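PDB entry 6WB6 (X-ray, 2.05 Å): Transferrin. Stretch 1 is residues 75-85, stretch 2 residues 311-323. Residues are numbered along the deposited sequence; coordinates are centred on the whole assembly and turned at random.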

ATOM      1  N   PHE A  75     -13.358 -24.782  -6.634  1.00 24.60           N
ATOM      2  CA  PHE A  75     -14.377 -25.478  -7.410  1.00 27.54           C
ATOM      3  C   PHE A  75     -14.882 -24.662  -8.587  1.00 22.91           C
ATOM      4  O   PHE A  75     -15.774 -25.121  -9.300  1.00 28.21           O
ATOM      5  CB  PHE A  75     -15.562 -25.873  -6.508  1.00 29.32           C
ATOM      6  CG  PHE A  75     -16.314 -24.699  -5.956  1.00 23.73           C
ATOM      7  CD1 PHE A  75     -17.370 -24.147  -6.651  1.00 25.34           C
ATOM      8  CD2 PHE A  75     -15.954 -24.140  -4.736  1.00 24.53           C
ATOM      9  CE1 PHE A  75     -18.056 -23.077  -6.151  1.00 19.15           C
ATOM     10  CE2 PHE A  75     -16.637 -23.050  -4.234  1.00 23.32           C
ATOM     11  CZ  PHE A  75     -17.695 -22.526  -4.947  1.00 31.88           C
ATOM     12  N   GLN A  76     -14.355 -23.461  -8.800  1.00 21.27           N
ATOM     13  CA  GLN A  76     -14.837 -22.602  -9.873  1.00 31.10           C
ATOM     14  C   GLN A  76     -13.716 -21.717 -10.393  1.00 27.92           C
ATOM     15  O   GLN A  76     -13.011 -21.079  -9.601  1.00 25.74           O
ATOM     16  CB  GLN A  76     -15.994 -21.727  -9.384  1.00 32.12           C
ATOM     17  CG  GLN A  76     -16.843 -21.179 -10.499  1.00 36.39           C
ATOM     18  CD  GLN A  76     -18.002 -22.075 -10.767  1.00 39.80           C
ATOM     19  OE1 GLN A  76     -19.153 -21.703 -10.536  1.00 43.13           O
ATOM     20  NE2 GLN A  76     -17.713 -23.287 -11.224  1.00 43.85           N
ATOM     21  N   GLU A  77     -13.574 -21.665 -11.715  1.00 22.95           N
ATOM     22  CA  GLU A  77     -12.625 -20.774 -12.374  1.00 26.76           C
ATOM     23  C   GLU A  77     -13.375 -19.687 -13.127  1.00 18.50           C
ATOM     24  O   GLU A  77     -14.359 -19.961 -13.825  1.00 26.48           O
ATOM     25  CB  GLU A  77     -11.720 -21.530 -13.353  1.00 23.32           C
ATOM     26  CG  GLU A  77     -10.657 -22.366 -12.698  1.00 27.58           C
ATOM     27  CD  GLU A  77      -9.900 -23.208 -13.696  1.00 31.21           C
ATOM     28  OE1 GLU A  77      -9.551 -24.346 -13.359  1.00 25.79           O
ATOM     29  OE2 GLU A  77      -9.675 -22.740 -14.830  1.00 27.94           O
ATOM     30  N   TYR A  78     -12.913 -18.460 -12.970  1.00 15.46           N
ATOM     31  CA  TYR A  78     -13.344 -17.335 -13.791  1.00 23.52           C
ATOM     32  C   TYR A  78     -12.389 -17.175 -14.972  1.00 24.61           C
ATOM     33  O   TYR A  78     -11.186 -16.948 -14.784  1.00 20.23           O
ATOM     34  CB  TYR A  78     -13.366 -16.054 -12.963  1.00 27.57           C
ATOM     35  CG  TYR A  78     -14.409 -16.001 -11.865  1.00 23.74           C
ATOM     36  CD1 TYR A  78     -15.466 -16.910 -11.830  1.00 27.60           C
ATOM     37  CD2 TYR A  78     -14.335 -15.039 -10.864  1.00 19.56           C
ATOM     38  CE1 TYR A  78     -16.422 -16.854 -10.833  1.00 26.90           C
ATOM     39  CE2 TYR A  78     -15.292 -14.968  -9.862  1.00 21.35           C
ATOM     40  CZ  TYR A  78     -16.326 -15.882  -9.847  1.00 24.53           C
ATOM     41  OH  TYR A  78     -17.288 -15.829  -8.860  1.00 31.63           O
ATOM     42  N   ARG A  79     -12.920 -17.287 -16.184  1.00 22.79           N
ATOM     43  CA  ARG A  79     -12.119 -17.249 -17.394  1.00 21.65           C
ATOM     44  C   ARG A  79     -12.623 -16.120 -18.291  1.00 18.81           C
ATOM     45  O   ARG A  79     -13.535 -15.383 -17.934  1.00 16.84           O
ATOM     46  CB  ARG A  79     -12.172 -18.608 -18.094  1.00 17.84           C
ATOM     47  CG  ARG A  79     -11.766 -19.748 -17.180  1.00 29.62           C
ATOM     48  CD  ARG A  79     -11.771 -21.062 -17.915  1.00 26.01           C
ATOM     49  NE  ARG A  79     -11.085 -22.114 -17.178  1.00 22.84           N
ATOM     50  CZ  ARG A  79     -11.019 -23.370 -17.602  1.00 19.48           C
ATOM     51  NH1 ARG A  79     -11.593 -23.726 -18.742  1.00 27.82           N
ATOM     52  NH2 ARG A  79     -10.377 -24.267 -16.907  1.00 19.90           N
ATOM     53  N   THR A  80     -12.011 -15.977 -19.463  1.00 23.28           N
ATOM     54  CA  THR A  80     -12.461 -14.991 -20.434  1.00 20.29           C
ATOM     55  C   THR A  80     -13.337 -15.679 -21.469  1.00 23.28           C
ATOM     56  O   THR A  80     -13.241 -16.887 -21.690  1.00 22.05           O
ATOM     57  CB  THR A  80     -11.292 -14.322 -21.148  1.00 22.83           C
ATOM     58  OG1 THR A  80     -10.484 -15.347 -21.724  1.00 25.24           O
ATOM     59  CG2 THR A  80     -10.471 -13.443 -20.192  1.00 20.43           C
ATOM     60  N   ASP A  81     -14.185 -14.882 -22.118  1.00 23.26           N
ATOM     61  CA  ASP A  81     -14.936 -15.388 -23.261  1.00 28.52           C
ATOM     62  C   ASP A  81     -14.017 -15.631 -24.443  1.00 26.70           C
ATOM     63  O   ASP A  81     -14.294 -16.506 -25.268  1.00 26.28           O
ATOM     64  CB  ASP A  81     -16.059 -14.412 -23.600  1.00 30.72           C
ATOM     65  CG  ASP A  81     -17.230 -14.523 -22.621  1.00 33.68           C
ATOM     66  OD1 ASP A  81     -17.708 -15.654 -22.380  1.00 45.64           O
ATOM     67  OD2 ASP A  81     -17.666 -13.497 -22.078  1.00 42.58           O
ATOM     68  N   GLU A  82     -12.893 -14.910 -24.498  1.00 26.29           N
ATOM     69  CA  GLU A  82     -11.896 -15.130 -25.535  1.00 23.15           C
ATOM     70  C   GLU A  82     -11.204 -16.469 -25.354  1.00 27.95           C
ATOM     71  O   GLU A  82     -10.895 -17.146 -26.340  1.00 28.76           O
ATOM     72  CB  GLU A  82     -10.881 -13.986 -25.512  1.00 25.95           C
ATOM     73  CG  GLU A  82      -9.948 -13.954 -26.672  1.00 27.01           C
ATOM     74  CD  GLU A  82      -9.176 -12.652 -26.730  1.00 29.53           C
ATOM     75  OE1 GLU A  82      -9.183 -11.917 -25.715  1.00 28.66           O
ATOM     76  OE2 GLU A  82      -8.574 -12.356 -27.788  1.00 23.37           O
ATOM     77  N   GLU A  83     -10.957 -16.876 -24.108  1.00 21.35           N
ATOM     78  CA  GLU A  83     -10.262 -18.131 -23.812  1.00 25.15           C
ATOM     79  C   GLU A  83     -11.034 -18.971 -22.792  1.00 28.47           C
ATOM     80  O   GLU A  83     -10.516 -19.331 -21.729  1.00 27.41           O
ATOM     81  CB  GLU A  83      -8.850 -17.836 -23.310  1.00 24.18           C
ATOM     82  CG  GLU A  83      -7.935 -17.214 -24.355  1.00 23.70           C
ATOM     83  CD  GLU A  83      -6.551 -16.938 -23.815  1.00 18.47           C
ATOM     84  OE1 GLU A  83      -6.355 -15.863 -23.222  1.00 22.96           O
ATOM     85  OE2 GLU A  83      -5.677 -17.816 -23.947  1.00 24.56           O
ATOM     86  N   PRO A  84     -12.271 -19.344 -23.107  1.00 26.03           N
ATOM     87  CA  PRO A  84     -13.096 -20.063 -22.117  1.00 29.10           C
ATOM     88  C   PRO A  84     -12.543 -21.427 -21.749  1.00 25.87           C
ATOM     89  O   PRO A  84     -12.849 -21.939 -20.662  1.00 26.26           O
ATOM     90  CB  PRO A  84     -14.457 -20.184 -22.816  1.00 26.66           C
ATOM     91  CG  PRO A  84     -14.119 -20.155 -24.292  1.00 28.78           C
ATOM     92  CD  PRO A  84     -12.903 -19.270 -24.433  1.00 26.65           C
ATOM     93  N   ASP A  85     -11.726 -22.019 -22.606  1.00 22.51           N
ATOM     94  CA  ASP A  85     -11.205 -23.363 -22.397  1.00 36.91           C
ATOM     95  C   ASP A  85      -9.731 -23.401 -21.999  1.00 26.49           C
ATOM     96  O   ASP A  85      -9.185 -24.485 -21.795  1.00 31.87           O
ATOM     97  CB  ASP A  85     -11.441 -24.180 -23.671  1.00 34.04           C
ATOM     98  CG  ASP A  85     -12.924 -24.416 -23.924  1.00 40.88           C
ATOM     99  OD1 ASP A  85     -13.588 -24.892 -22.984  1.00 44.69           O
ATOM    100  OD2 ASP A  85     -13.428 -24.102 -25.030  1.00 33.62           O
ATOM    101  N   VAL A 311     -18.517  -8.274  -5.176  1.00 30.62           N
ATOM    102  CA  VAL A 311     -19.064  -9.401  -4.439  1.00 24.08           C
ATOM    103  C   VAL A 311     -18.674 -10.717  -5.089  1.00 21.86           C
ATOM    104  O   VAL A 311     -18.090 -11.581  -4.444  1.00 21.46           O
ATOM    105  CB  VAL A 311     -20.601  -9.277  -4.295  1.00 17.09           C
ATOM    106  CG1 VAL A 311     -21.140 -10.450  -3.551  1.00 19.23           C
ATOM    107  CG2 VAL A 311     -20.955  -8.002  -3.582  1.00 28.01           C
ATOM    108  N   LEU A 312     -18.970 -10.882  -6.375  1.00 22.24           N
ATOM    109  CA  LEU A 312     -18.684 -12.158  -7.022  1.00 17.04           C
ATOM    110  C   LEU A 312     -17.240 -12.286  -7.476  1.00 18.91           C
ATOM    111  O   LEU A 312     -16.797 -13.406  -7.739  1.00 26.75           O
ATOM    112  CB  LEU A 312     -19.609 -12.390  -8.215  1.00 20.99           C
ATOM    113  CG  LEU A 312     -20.995 -12.976  -7.923  1.00 26.87           C
ATOM    114  CD1 LEU A 312     -21.593 -13.519  -9.225  1.00 20.41           C
ATOM    115  CD2 LEU A 312     -20.979 -14.075  -6.896  1.00 29.07           C
ATOM    116  N   GLY A 313     -16.481 -11.194  -7.508  1.00 29.02           N
ATOM    117  CA  GLY A 313     -15.110 -11.280  -7.965  1.00 21.20           C
ATOM    118  C   GLY A 313     -14.997 -11.581  -9.440  1.00 28.88           C
ATOM    119  O   GLY A 313     -14.077 -12.290  -9.845  1.00 25.43           O
ATOM    120  N   LEU A 314     -15.958 -11.109 -10.249  1.00 28.69           N
ATOM    121  CA  LEU A 314     -15.846 -11.140 -11.698  1.00 24.65           C
ATOM    122  C   LEU A 314     -15.254  -9.815 -12.162  1.00 27.64           C
ATOM    123  O   LEU A 314     -14.990  -8.923 -11.359  1.00 28.15           O
ATOM    124  CB  LEU A 314     -17.202 -11.346 -12.359  1.00 31.17           C
ATOM    125  CG  LEU A 314     -18.017 -12.524 -11.862  1.00 28.35           C
ATOM    126  CD1 LEU A 314     -19.469 -12.271 -12.158  1.00 25.88           C
ATOM    127  CD2 LEU A 314     -17.528 -13.795 -12.505  1.00 29.26           C
ATOM    128  N   SER A 315     -15.092  -9.663 -13.475  1.00 23.57           N
ATOM    129  CA  SER A 315     -14.646  -8.405 -14.053  1.00 22.57           C
ATOM    130  C   SER A 315     -15.265  -8.286 -15.439  1.00 27.22           C
ATOM    131  O   SER A 315     -15.856  -9.235 -15.953  1.00 27.28           O
ATOM    132  CB  SER A 315     -13.116  -8.329 -14.125  1.00 34.65           C
ATOM    133  OG  SER A 315     -12.606  -9.143 -15.172  1.00 31.36           O
ATOM    134  N   GLU A 316     -15.116  -7.108 -16.054  1.00 33.59           N
ATOM    135  CA  GLU A 316     -15.612  -6.938 -17.419  1.00 39.31           C
ATOM    136  C   GLU A 316     -14.937  -7.921 -18.365  1.00 34.20           C
ATOM    137  O   GLU A 316     -15.605  -8.584 -19.167  1.00 38.87           O
ATOM    138  CB  GLU A 316     -15.395  -5.499 -17.887  1.00 36.04           C
ATOM    139  N   LYS A 317     -13.621  -8.072 -18.242  1.00 30.24           N
ATOM    140  CA  LYS A 317     -12.851  -8.931 -19.131  1.00 28.77           C
ATOM    141  C   LYS A 317     -12.935 -10.400 -18.751  1.00 30.51           C
ATOM    142  O   LYS A 317     -12.762 -11.261 -19.626  1.00 29.50           O
ATOM    143  CB  LYS A 317     -11.384  -8.466 -19.135  1.00 29.98           C
ATOM    144  CG  LYS A 317     -11.146  -7.188 -19.947  1.00 38.75           C
ATOM    145  CD  LYS A 317      -9.960  -6.372 -19.442  1.00 36.05           C
ATOM    146  CE  LYS A 317      -8.664  -6.708 -20.173  1.00 50.24           C
ATOM    147  NZ  LYS A 317      -8.281  -5.668 -21.189  1.00 49.76           N
ATOM    148  N   ILE A 318     -13.221 -10.703 -17.482  1.00 29.08           N
ATOM    149  CA  ILE A 318     -13.083 -12.054 -16.932  1.00 23.44           C
ATOM    150  C   ILE A 318     -14.389 -12.391 -16.215  1.00 26.96           C
ATOM    151  O   ILE A 318     -14.553 -12.113 -15.020  1.00 26.29           O
ATOM    152  CB  ILE A 318     -11.887 -12.169 -15.982  1.00 23.40           C
ATOM    153  CG1 ILE A 318     -10.595 -11.778 -16.706  1.00 29.40           C
ATOM    154  CG2 ILE A 318     -11.766 -13.569 -15.446  1.00 26.86           C
ATOM    155  CD1 ILE A 318      -9.369 -11.871 -15.811  1.00 25.77           C
ATOM    156  N   HIS A 319     -15.325 -13.017 -16.938  1.00 21.19           N
ATOM    157  CA  HIS A 319     -16.545 -13.487 -16.292  1.00 23.93           C
ATOM    158  C   HIS A 319     -17.144 -14.714 -16.961  1.00 20.17           C
ATOM    159  O   HIS A 319     -18.342 -14.956 -16.790  1.00 23.63           O
ATOM    160  CB  HIS A 319     -17.619 -12.401 -16.237  1.00 26.17           C
ATOM    161  CG  HIS A 319     -18.056 -11.909 -17.580  1.00 30.60           C
ATOM    162  ND1 HIS A 319     -17.567 -10.751 -18.145  1.00 33.57           N
ATOM    163  CD2 HIS A 319     -18.950 -12.411 -18.462  1.00 25.94           C
ATOM    164  CE1 HIS A 319     -18.142 -10.562 -19.320  1.00 35.74           C
ATOM    165  NE2 HIS A 319     -18.985 -11.556 -19.535  1.00 37.12           N
ATOM    166  N   HIS A 320     -16.356 -15.497 -17.688  1.00 20.79           N
ATOM    167  CA  HIS A 320     -16.807 -16.804 -18.143  1.00 23.09           C
ATOM    168  C   HIS A 320     -16.572 -17.797 -17.013  1.00 25.58           C
ATOM    169  O   HIS A 320     -15.432 -18.151 -16.700  1.00 28.20           O
ATOM    170  CB  HIS A 320     -16.084 -17.249 -19.410  1.00 26.83           C
ATOM    171  CG  HIS A 320     -16.567 -18.571 -19.924  1.00 28.56           C
ATOM    172  ND1 HIS A 320     -17.614 -18.684 -20.813  1.00 30.17           N
ATOM    173  CD2 HIS A 320     -16.173 -19.836 -19.644  1.00 28.64           C
ATOM    174  CE1 HIS A 320     -17.840 -19.962 -21.063  1.00 32.43           C
ATOM    175  NE2 HIS A 320     -16.969 -20.682 -20.380  1.00 29.90           N
ATOM    176  N   VAL A 321     -17.642 -18.224 -16.379  1.00 22.98           N
ATOM    177  CA  VAL A 321     -17.534 -19.170 -15.280  1.00 27.78           C
ATOM    178  C   VAL A 321     -17.371 -20.557 -15.883  1.00 24.50           C
ATOM    179  O   VAL A 321     -18.192 -20.988 -16.694  1.00 31.18           O
ATOM    180  CB  VAL A 321     -18.765 -19.076 -14.374  1.00 31.77           C
ATOM    181  CG1 VAL A 321     -18.657 -20.007 -13.167  1.00 40.61           C
ATOM    182  CG2 VAL A 321     -18.927 -17.639 -13.930  1.00 30.06           C
ATOM    183  N   ALA A 322     -16.279 -21.230 -15.536  1.00 22.36           N
ATOM    184  CA  ALA A 322     -16.002 -22.585 -15.990  1.00 34.77           C
ATOM    185  C   ALA A 322     -15.916 -23.517 -14.792  1.00 38.99           C
ATOM    186  O   ALA A 322     -15.189 -23.230 -13.831  1.00 39.59           O
ATOM    187  CB  ALA A 322     -14.695 -22.631 -16.766  1.00 28.19           C
ATOM    188  N   ASP A 323     -16.648 -24.632 -14.845  1.00 36.88           N
ATOM    189  CA  ASP A 323     -16.521 -25.645 -13.798  1.00 50.88           C
ATOM    190  C   ASP A 323     -15.263 -26.446 -14.085  1.00 47.44           C
ATOM    191  O   ASP A 323     -15.016 -26.835 -15.231  1.00 36.29           O
ATOM    192  CB  ASP A 323     -17.724 -26.597 -13.721  1.00 38.79           C
ATOM    193  CG  ASP A 323     -19.059 -25.882 -13.568  1.00 45.38           C
ATOM    194  OD1 ASP A 323     -19.197 -24.999 -12.685  1.00 41.94           O
ATOM    195  OD2 ASP A 323     -19.983 -26.234 -14.339  1.00 37.95           O
TER
HETATM  196  O   HOH W   1     -15.430 -13.084 -19.744  1.00 22.11           O

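The residues of 75–85 and 311–323 that touch are at least 234 positions apart in the chain, yet strands 75–79 and 320–323 run antiparallel as neighbours, with 836 Å² of surface buried between the two stretches. The polar core of the contact is a ladder of four backbone hydrogen bonds. Arg79 N donates to His320 O (2.7 Å) and His320 N returns a bond to Arg79 O (2.8 Å); two residues along, Ala322 N donates to Glu77 O at 2.9 Å in an almost linear arrangement, and Glu77 N reaches Ala322 O at 3.1 Å. Tyr78 and Val321 form the non-hydrogen-bonded pair between these two rungs, where Val321 CA adds a CA-H...O contact to Glu77 O (3.6 Å).

Two side chains add short polar bonds to the ladder. Tyr78 OH donates to the backbone carbonyl of Leu312, with 2.7 Å between Tyr78 OH and Leu312 O, and so ties the strand to the segment that follows a helix in the second stretch. Gln76 leaves CB on the same sheet face as Tyr78, but its amide end turns toward the partner strand, and Gln76 NE2 donates to Asp323 OD1 at 2.7 Å; an amide can make this bond to a carboxylate without carrying charge.

On the opposite face, Arg79 is extended and its guanidinium is held from within its own stretch. Arg79 NE and NH2 bond to Glu77 OE2 (2.8 and 2.7 Å), forming a salt bridge, while Arg79 NH1 donates to Pro84 O at 2.9 Å. This anchoring links the strand to the following loop and presents the flat guanidinium to Ala322, whose CB lies over one of its faces, with Ala322 CB 3.5 Å from Arg79 CD. The small methyl fits closely there.

The loop also packs against His320. Pro84 CB sits 3.6 Å from the centroid of the His320 imidazole, nearly on the ring normal, so a CH-pi contact covers that face of the ring. At the ring edge, His320 ND1 makes a weak hydrogen bond to Asp81 OD1 at 3.4 Å. A water nearby accepts from His319 N (2.8 Å from its oxygen) and, weakly, from Asp81 N (3.2 Å), bridging the two backbones just beyond the last rung.

Tyr78 is the centre of the apolar packing and gives up the largest area of any residue in the contact. Leu314 CD2 stands directly over its ring, 3.5 Å from the Tyr78 centroid and 6° off the normal, while Val321 CG2 approaches Tyr78 CE1 to 4.1 Å. Gly313 O lies at the ring edge, 2.9 Å from Tyr78 CE2. The positive phi of Gly313 suits glycine as the chain leaves the helix. Nearer the backbone, Ile318 CG2 packs 3.9 Å from Tyr78 CB, and Ile318 CG1 meets Thr80 CG2 at the same distance. The buried tyrosine thus combines an aromatic surface for aliphatic neighbours with a hydroxyl that satisfies a main-chain carbonyl.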